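Local coordinates for protein activating signal cointegrator 1 complex subunit 2 (Homo sapiens, PDB 6YXQ) that binds polyubiquitin chains and recruits the helicase subunit ASCC3 and the repair enzyme ALKBH3 to sites of DNA damage, at residues T90-L95 with I162-D167; D96-Y101 with R125-T130. One frame throughout, in Å; residues are numbered along the deposited sequence.

Overall arrangement
Both contacts use helix 89-101 of the N-terminal, largely helical part of the protein, the part that binds ASCC3; their centres lie about 7 Å apart. Interaction 1 ties the first half of that helix to helix 162-172 through a polar side-chain bridge, and interaction 2 packs its second half on helix 114-135 through apolar groups. Helix 114-135 comes between the other two along the chain, so interaction 2 closes a shorter loop within the longer one of interaction 1. The two contacts touch, for Lys164 of interaction 1 also meets Asp96 and Leu99 of interaction 2. Residues of all three helices lie against the ASCC3 chain.

Interaction 1. Residues T90-L95 with I162-D167; sequences TLQKCL and IPKILD
Residues 90-95 and 162-167 are short pieces of two helices held well apart, and the gap is crossed by Gln92 and Lys164, whose long side chains cross at about a right angle, the Lys164 ammonium reaching the amide oxygen of Gln92. In 90-95 the helix is held by Cys94 N to Thr90 O and Leu95 N to Leu91 O bonds; in 162-167 Leu166 N and Asp167 N bond to Ile162 O and Pro163 O. Between the segments the link is a hydrogen bond from Lys164 NZ to Gln92 OE1, 2.8 Å long. The ammonium lies in the plane of the amide and sits on a lone pair of the oxygen, with a C=O...N angle of 129°.

Gln92 has CG anti to its backbone nitrogen (chi1 179°) and a bend at chi2 of -93°, which brings the amide round to the lysine although the CB bond itself does not aim at the other helix. Lys164 does start toward its partner; further bends at chi3 and chi4 turn the last part of its chain. The same NZ forms a salt bridge with Asp96 OD2, one turn further along the helix of Gln92, so a neutral oxygen and a carboxylate together grip a largely buried charge. The aspartate probably stabilises that charge.

Arg15 of the ASCC3 chain packs on Lys164 and makes a salt bridge with Asp167. The arrangement is a partly buried polar bridge between two helices of a mainly helical domain, lying against the ASCC3 chain.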
loop_
_atom_site.group_PDB
_atom_site.type_symbol
_atom_site.label_atom_id
_atom_site.label_comp_id
_atom_site.label_asym_id
_atom_site.label_seq_id
_atom_site.Cartn_x
_atom_site.Cartn_y
_atom_site.Cartn_z
ATOM N N THR B 90 -8.828 -5.939 14.042
ATOM C CA THR B 90 -7.896 -4.813 14.078
ATOM C C THR B 90 -6.850 -4.928 12.977
ATOM O O THR B 90 -6.473 -3.922 12.365
ATOM C CB THR B 90 -7.215 -4.716 15.448
ATOM O OG1 THR B 90 -6.317 -5.821 15.630
ATOM C CG2 THR B 90 -8.251 -4.714 16.561
ATOM N N LEU B 91 -6.385 -6.148 12.702
ATOM C CA LEU B 91 -5.376 -6.357 11.667
ATOM C C LEU B 91 -5.857 -5.864 10.306
ATOM O O LEU B 91 -5.186 -5.053 9.649
ATOM C CB LEU B 91 -5.015 -7.836 11.603
ATOM C CG LEU B 91 -4.305 -8.381 10.368
ATOM C CD1 LEU B 91 -3.066 -7.586 10.046
ATOM C CD2 LEU B 91 -3.922 -9.788 10.691
ATOM N N GLN B 92 -7.013 -6.364 9.855
ATOM C CA GLN B 92 -7.512 -5.975 8.544
ATOM C C GLN B 92 -7.783 -4.478 8.482
ATOM O O GLN B 92 -7.503 -3.833 7.466
ATOM C CB GLN B 92 -8.774 -6.767 8.199
ATOM C CG GLN B 92 -9.386 -6.403 6.843
ATOM C CD GLN B 92 -10.455 -5.326 6.947
ATOM O OE1 GLN B 92 -10.625 -4.505 6.043
ATOM N NE2 GLN B 92 -11.182 -5.327 8.059
ATOM N N LYS B 93 -8.324 -3.905 9.559
ATOM C CA LYS B 93 -8.596 -2.472 9.556
ATOM C C LYS B 93 -7.306 -1.668 9.527
ATOM O O LYS B 93 -7.245 -0.603 8.905
ATOM C CB LYS B 93 -9.458 -2.102 10.761
ATOM C CG LYS B 93 -10.700 -2.972 10.889
ATOM C CD LYS B 93 -11.860 -2.209 11.481
ATOM C CE LYS B 93 -11.381 -1.169 12.477
ATOM N NZ LYS B 93 -12.490 -0.725 13.367
ATOM N N CYS B 94 -6.249 -2.183 10.162
ATOM C CA CYS B 94 -4.946 -1.531 10.085
ATOM C C CYS B 94 -4.415 -1.535 8.655
ATOM O O CYS B 94 -3.905 -0.514 8.163
ATOM C CB CYS B 94 -3.968 -2.227 11.036
ATOM S SG CYS B 94 -2.205 -1.827 10.823
ATOM N N LEU B 95 -4.532 -2.675 7.968
ATOM C CA LEU B 95 -4.046 -2.744 6.592
ATOM C C LEU B 95 -4.873 -1.856 5.666
ATOM O O LEU B 95 -4.322 -1.184 4.781
ATOM C CB LEU B 95 -4.050 -4.191 6.108
ATOM C CG LEU B 95 -3.018 -5.117 6.760
ATOM C CD1 LEU B 95 -3.473 -6.566 6.712
ATOM C CD2 LEU B 95 -1.666 -4.965 6.084
ATOM N N ILE B 162 -12.395 -4.277 -3.466
ATOM C CA ILE B 162 -12.003 -3.747 -4.766
ATOM C C ILE B 162 -11.138 -2.509 -4.535
ATOM O O ILE B 162 -10.079 -2.389 -5.170
ATOM C CB ILE B 162 -13.224 -3.452 -5.652
ATOM C CG1 ILE B 162 -13.780 -4.752 -6.225
ATOM C CG2 ILE B 162 -12.837 -2.527 -6.792
ATOM C CD1 ILE B 162 -12.837 -5.454 -7.201
ATOM N N PRO B 163 -11.513 -1.570 -3.646
ATOM C CA PRO B 163 -10.593 -0.456 -3.360
ATOM C C PRO B 163 -9.208 -0.905 -2.931
ATOM O O PRO B 163 -8.212 -0.335 -3.393
ATOM C CB PRO B 163 -11.311 0.313 -2.244
ATOM C CG PRO B 163 -12.734 0.041 -2.462
ATOM C CD PRO B 163 -12.824 -1.353 -2.999
ATOM N N LYS B 164 -9.111 -1.920 -2.071
ATOM C CA LYS B 164 -7.797 -2.377 -1.632
ATOM C C LYS B 164 -6.987 -2.932 -2.794
ATOM O O LYS B 164 -5.764 -2.797 -2.816
ATOM C CB LYS B 164 -7.927 -3.426 -0.533
ATOM C CG LYS B 164 -8.614 -2.924 0.707
ATOM C CD LYS B 164 -9.230 -4.076 1.470
ATOM C CE LYS B 164 -8.395 -4.457 2.660
ATOM N NZ LYS B 164 -8.943 -3.843 3.898
ATOM N N ILE B 165 -7.645 -3.560 -3.769
ATOM C CA ILE B 165 -6.911 -4.071 -4.923
ATOM C C ILE B 165 -6.365 -2.920 -5.761
ATOM O O ILE B 165 -5.198 -2.933 -6.189
ATOM C CB ILE B 165 -7.810 -5.003 -5.751
ATOM C CG1 ILE B 165 -8.029 -6.319 -5.001
ATOM C CG2 ILE B 165 -7.192 -5.250 -7.117
ATOM C CD1 ILE B 165 -9.130 -7.171 -5.580
ATOM N N LEU B 166 -7.201 -1.909 -6.011
ATOM C CA LEU B 166 -6.750 -0.732 -6.744
ATOM C C LEU B 166 -5.587 -0.059 -6.028
ATOM O O LEU B 166 -4.577 0.299 -6.654
ATOM C CB LEU B 166 -7.915 0.244 -6.922
ATOM C CG LEU B 166 -8.758 0.135 -8.198
ATOM C CD1 LEU B 166 -9.240 -1.286 -8.435
ATOM C CD2 LEU B 166 -9.934 1.083 -8.120
ATOM N N ASP B 167 -5.719 0.122 -4.712
ATOM C CA ASP B 167 -4.629 0.671 -3.916
ATOM C C ASP B 167 -3.374 -0.176 -4.066
ATOM O O ASP B 167 -2.278 0.354 -4.275
ATOM C CB ASP B 167 -5.042 0.760 -2.444
ATOM C CG ASP B 167 -6.074 1.838 -2.192
ATOM O OD1 ASP B 167 -5.984 2.910 -2.837
ATOM O OD2 ASP B 167 -6.969 1.615 -1.346
#

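Interaction 2. Residues D96-Y101 with R125-T130; sequences DSYLRY and RSVFLT
Tyr98 turns one ring face to Val127, whose CG2 methyl stands over it in a CH-pi contact. The methyl carbon is 4.0 Å from the ring centroid and 22° off the normal, displaced toward the rim at CD2, where Tyr98 CD2 and Val127 CG2 come within 3.7 Å. The other methyl, CG1, lies 3.8 Å from Tyr98 CD2, so one methyl covers the face while the other, on the same side of the plane, lies out beyond the CD2-CE2 rim. Both CB bonds point across the gap, and with CG anti to the backbone nitrogen (chi1 177°) the tyrosine carries its ring out to the valine. The backbones stay apart: the nearest CA atoms, those of Tyr98 and Val127, are 8.3 Å from each other.

Leu99 adds a looser touch, its CD2 reaching Val127 CG1 at 4.5 Å. On the valine's own helix Thr130 OG1 donates to Ser126 O, which also accepts from Thr130 N on the opposite face of its carbonyl plane.

Tyr44 meets the Tyr98 ring edge-to-face. Leu99 continues onto helix 162-172, while Ser126 and Thr130 face Leu70 and Leu74 of helix 53-75, placing the contact in a buried helical core.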
loop_
_atom_site.group_PDB
_atom_site.type_symbol
_atom_site.label_atom_id
_atom_site.label_comp_id
_atom_site.label_asym_id
_atom_site.label_seq_id
_atom_site.Cartn_x
_atom_site.Cartn_y
_atom_site.Cartn_z
ATOM N N ASP B 96 -6.197 -1.842 5.855
ATOM C CA ASP B 96 -7.045 -0.911 5.118
ATOM C C ASP B 96 -6.614 0.530 5.363
ATOM O O ASP B 96 -6.580 1.338 4.429
ATOM C CB ASP B 96 -8.509 -1.109 5.516
ATOM C CG ASP B 96 -9.476 -0.451 4.550
ATOM O OD1 ASP B 96 -9.362 0.773 4.328
ATOM O OD2 ASP B 96 -10.353 -1.159 4.012
ATOM N N SER B 97 -6.282 0.866 6.614
ATOM C CA SER B 97 -5.829 2.216 6.941
ATOM C C SER B 97 -4.585 2.576 6.150
ATOM O O SER B 97 -4.503 3.656 5.544
ATOM C CB SER B 97 -5.533 2.323 8.436
ATOM O OG SER B 97 -6.438 1.544 9.189
ATOM N N TYR B 98 -3.591 1.685 6.167
ATOM C CA TYR B 98 -2.358 1.961 5.435
ATOM C C TYR B 98 -2.643 2.141 3.950
ATOM O O TYR B 98 -2.243 3.142 3.350
ATOM C CB TYR B 98 -1.324 0.854 5.660
ATOM C CG TYR B 98 -0.045 1.064 4.871
ATOM C CD1 TYR B 98 0.978 1.869 5.363
ATOM C CD2 TYR B 98 0.134 0.468 3.628
ATOM C CE1 TYR B 98 2.151 2.071 4.636
ATOM C CE2 TYR B 98 1.301 0.665 2.897
ATOM C CZ TYR B 98 2.305 1.465 3.405
ATOM O OH TYR B 98 3.460 1.658 2.679
ATOM N N LEU B 99 -3.355 1.191 3.339
ATOM C CA LEU B 99 -3.623 1.289 1.906
ATOM C C LEU B 99 -4.371 2.574 1.563
ATOM O O LEU B 99 -4.063 3.239 0.565
ATOM C CB LEU B 99 -4.415 0.071 1.436
ATOM C CG LEU B 99 -3.661 -1.257 1.349
ATOM C CD1 LEU B 99 -4.591 -2.360 0.868
ATOM C CD2 LEU B 99 -2.445 -1.137 0.445
ATOM N N ARG B 100 -5.348 2.952 2.390
ATOM C CA ARG B 100 -6.158 4.127 2.094
ATOM C C ARG B 100 -5.351 5.411 2.214
ATOM O O ARG B 100 -5.531 6.330 1.407
ATOM C CB ARG B 100 -7.369 4.171 3.025
ATOM C CG ARG B 100 -8.182 5.458 2.931
ATOM C CD ARG B 100 -9.470 5.364 3.750
ATOM N NE ARG B 100 -10.397 6.454 3.448
ATOM C CZ ARG B 100 -11.628 6.550 3.942
ATOM N NH1 ARG B 100 -12.086 5.618 4.767
ATOM N NH2 ARG B 100 -12.399 7.577 3.611
ATOM N N TYR B 101 -4.454 5.501 3.206
ATOM C CA TYR B 101 -3.870 6.792 3.547
ATOM C C TYR B 101 -2.393 6.951 3.207
ATOM O O TYR B 101 -1.901 8.085 3.238
ATOM C CB TYR B 101 -4.081 7.086 5.038
ATOM C CG TYR B 101 -5.531 7.336 5.393
ATOM C CD1 TYR B 101 -6.218 8.428 4.871
ATOM C CD2 TYR B 101 -6.215 6.482 6.244
ATOM C CE1 TYR B 101 -7.550 8.660 5.189
ATOM C CE2 TYR B 101 -7.545 6.707 6.569
ATOM C CZ TYR B 101 -8.207 7.795 6.040
ATOM O OH TYR B 101 -9.526 8.007 6.372
ATOM N N ARG B 125 7.405 -2.441 2.449
ATOM C CA ARG B 125 7.803 -3.821 2.184
ATOM C C ARG B 125 6.951 -4.801 2.981
ATOM O O ARG B 125 6.487 -5.821 2.451
ATOM C CB ARG B 125 9.284 -4.014 2.511
ATOM C CG ARG B 125 9.806 -5.395 2.170
ATOM C CD ARG B 125 11.327 -5.459 2.187
ATOM N NE ARG B 125 11.796 -6.717 1.612
ATOM C CZ ARG B 125 12.298 -7.725 2.317
ATOM N NH1 ARG B 125 12.417 -7.622 3.634
ATOM N NH2 ARG B 125 12.687 -8.834 1.703
ATOM N N SER B 126 6.726 -4.505 4.259
ATOM C CA SER B 126 6.018 -5.461 5.098
ATOM C C SER B 126 4.573 -5.629 4.647
ATOM O O SER B 126 4.050 -6.752 4.626
ATOM C CB SER B 126 6.078 -5.022 6.557
ATOM O OG SER B 126 5.041 -5.641 7.283
ATOM N N VAL B 127 3.916 -4.528 4.277
ATOM C CA VAL B 127 2.533 -4.605 3.817
ATOM C C VAL B 127 2.442 -5.405 2.525
ATOM O O VAL B 127 1.550 -6.253 2.360
ATOM C CB VAL B 127 1.952 -3.194 3.643
ATOM C CG1 VAL B 127 0.666 -3.260 2.843
ATOM C CG2 VAL B 127 1.730 -2.542 4.999
ATOM N N PHE B 128 3.355 -5.150 1.582
ATOM C CA PHE B 128 3.331 -5.940 0.356
ATOM C C PHE B 128 3.501 -7.426 0.650
ATOM O O PHE B 128 2.816 -8.265 0.050
ATOM C CB PHE B 128 4.408 -5.474 -0.615
ATOM C CG PHE B 128 4.460 -6.283 -1.869
ATOM C CD1 PHE B 128 3.486 -6.135 -2.838
ATOM C CD2 PHE B 128 5.467 -7.214 -2.073
ATOM C CE1 PHE B 128 3.523 -6.891 -4.002
ATOM C CE2 PHE B 128 5.509 -7.973 -3.234
ATOM C CZ PHE B 128 4.536 -7.811 -4.198
ATOM N N LEU B 129 4.400 -7.775 1.576
ATOM C CA LEU B 129 4.630 -9.194 1.849
ATOM C C LEU B 129 3.428 -9.836 2.533
ATOM O O LEU B 129 3.088 -10.992 2.247
ATOM C CB LEU B 129 5.894 -9.382 2.687
ATOM C CG LEU B 129 7.175 -8.871 2.032
ATOM C CD1 LEU B 129 8.134 -8.376 3.083
ATOM C CD2 LEU B 129 7.819 -9.941 1.168
ATOM N N THR B 130 2.773 -9.104 3.436
ATOM C CA THR B 130 1.543 -9.602 4.049
ATOM C C THR B 130 0.479 -9.890 2.994
ATOM O O THR B 130 -0.173 -10.949 3.006
ATOM C CB THR B 130 1.029 -8.585 5.062
ATOM O OG1 THR B 130 2.078 -8.262 5.980
ATOM C CG2 THR B 130 -0.162 -9.139 5.817
#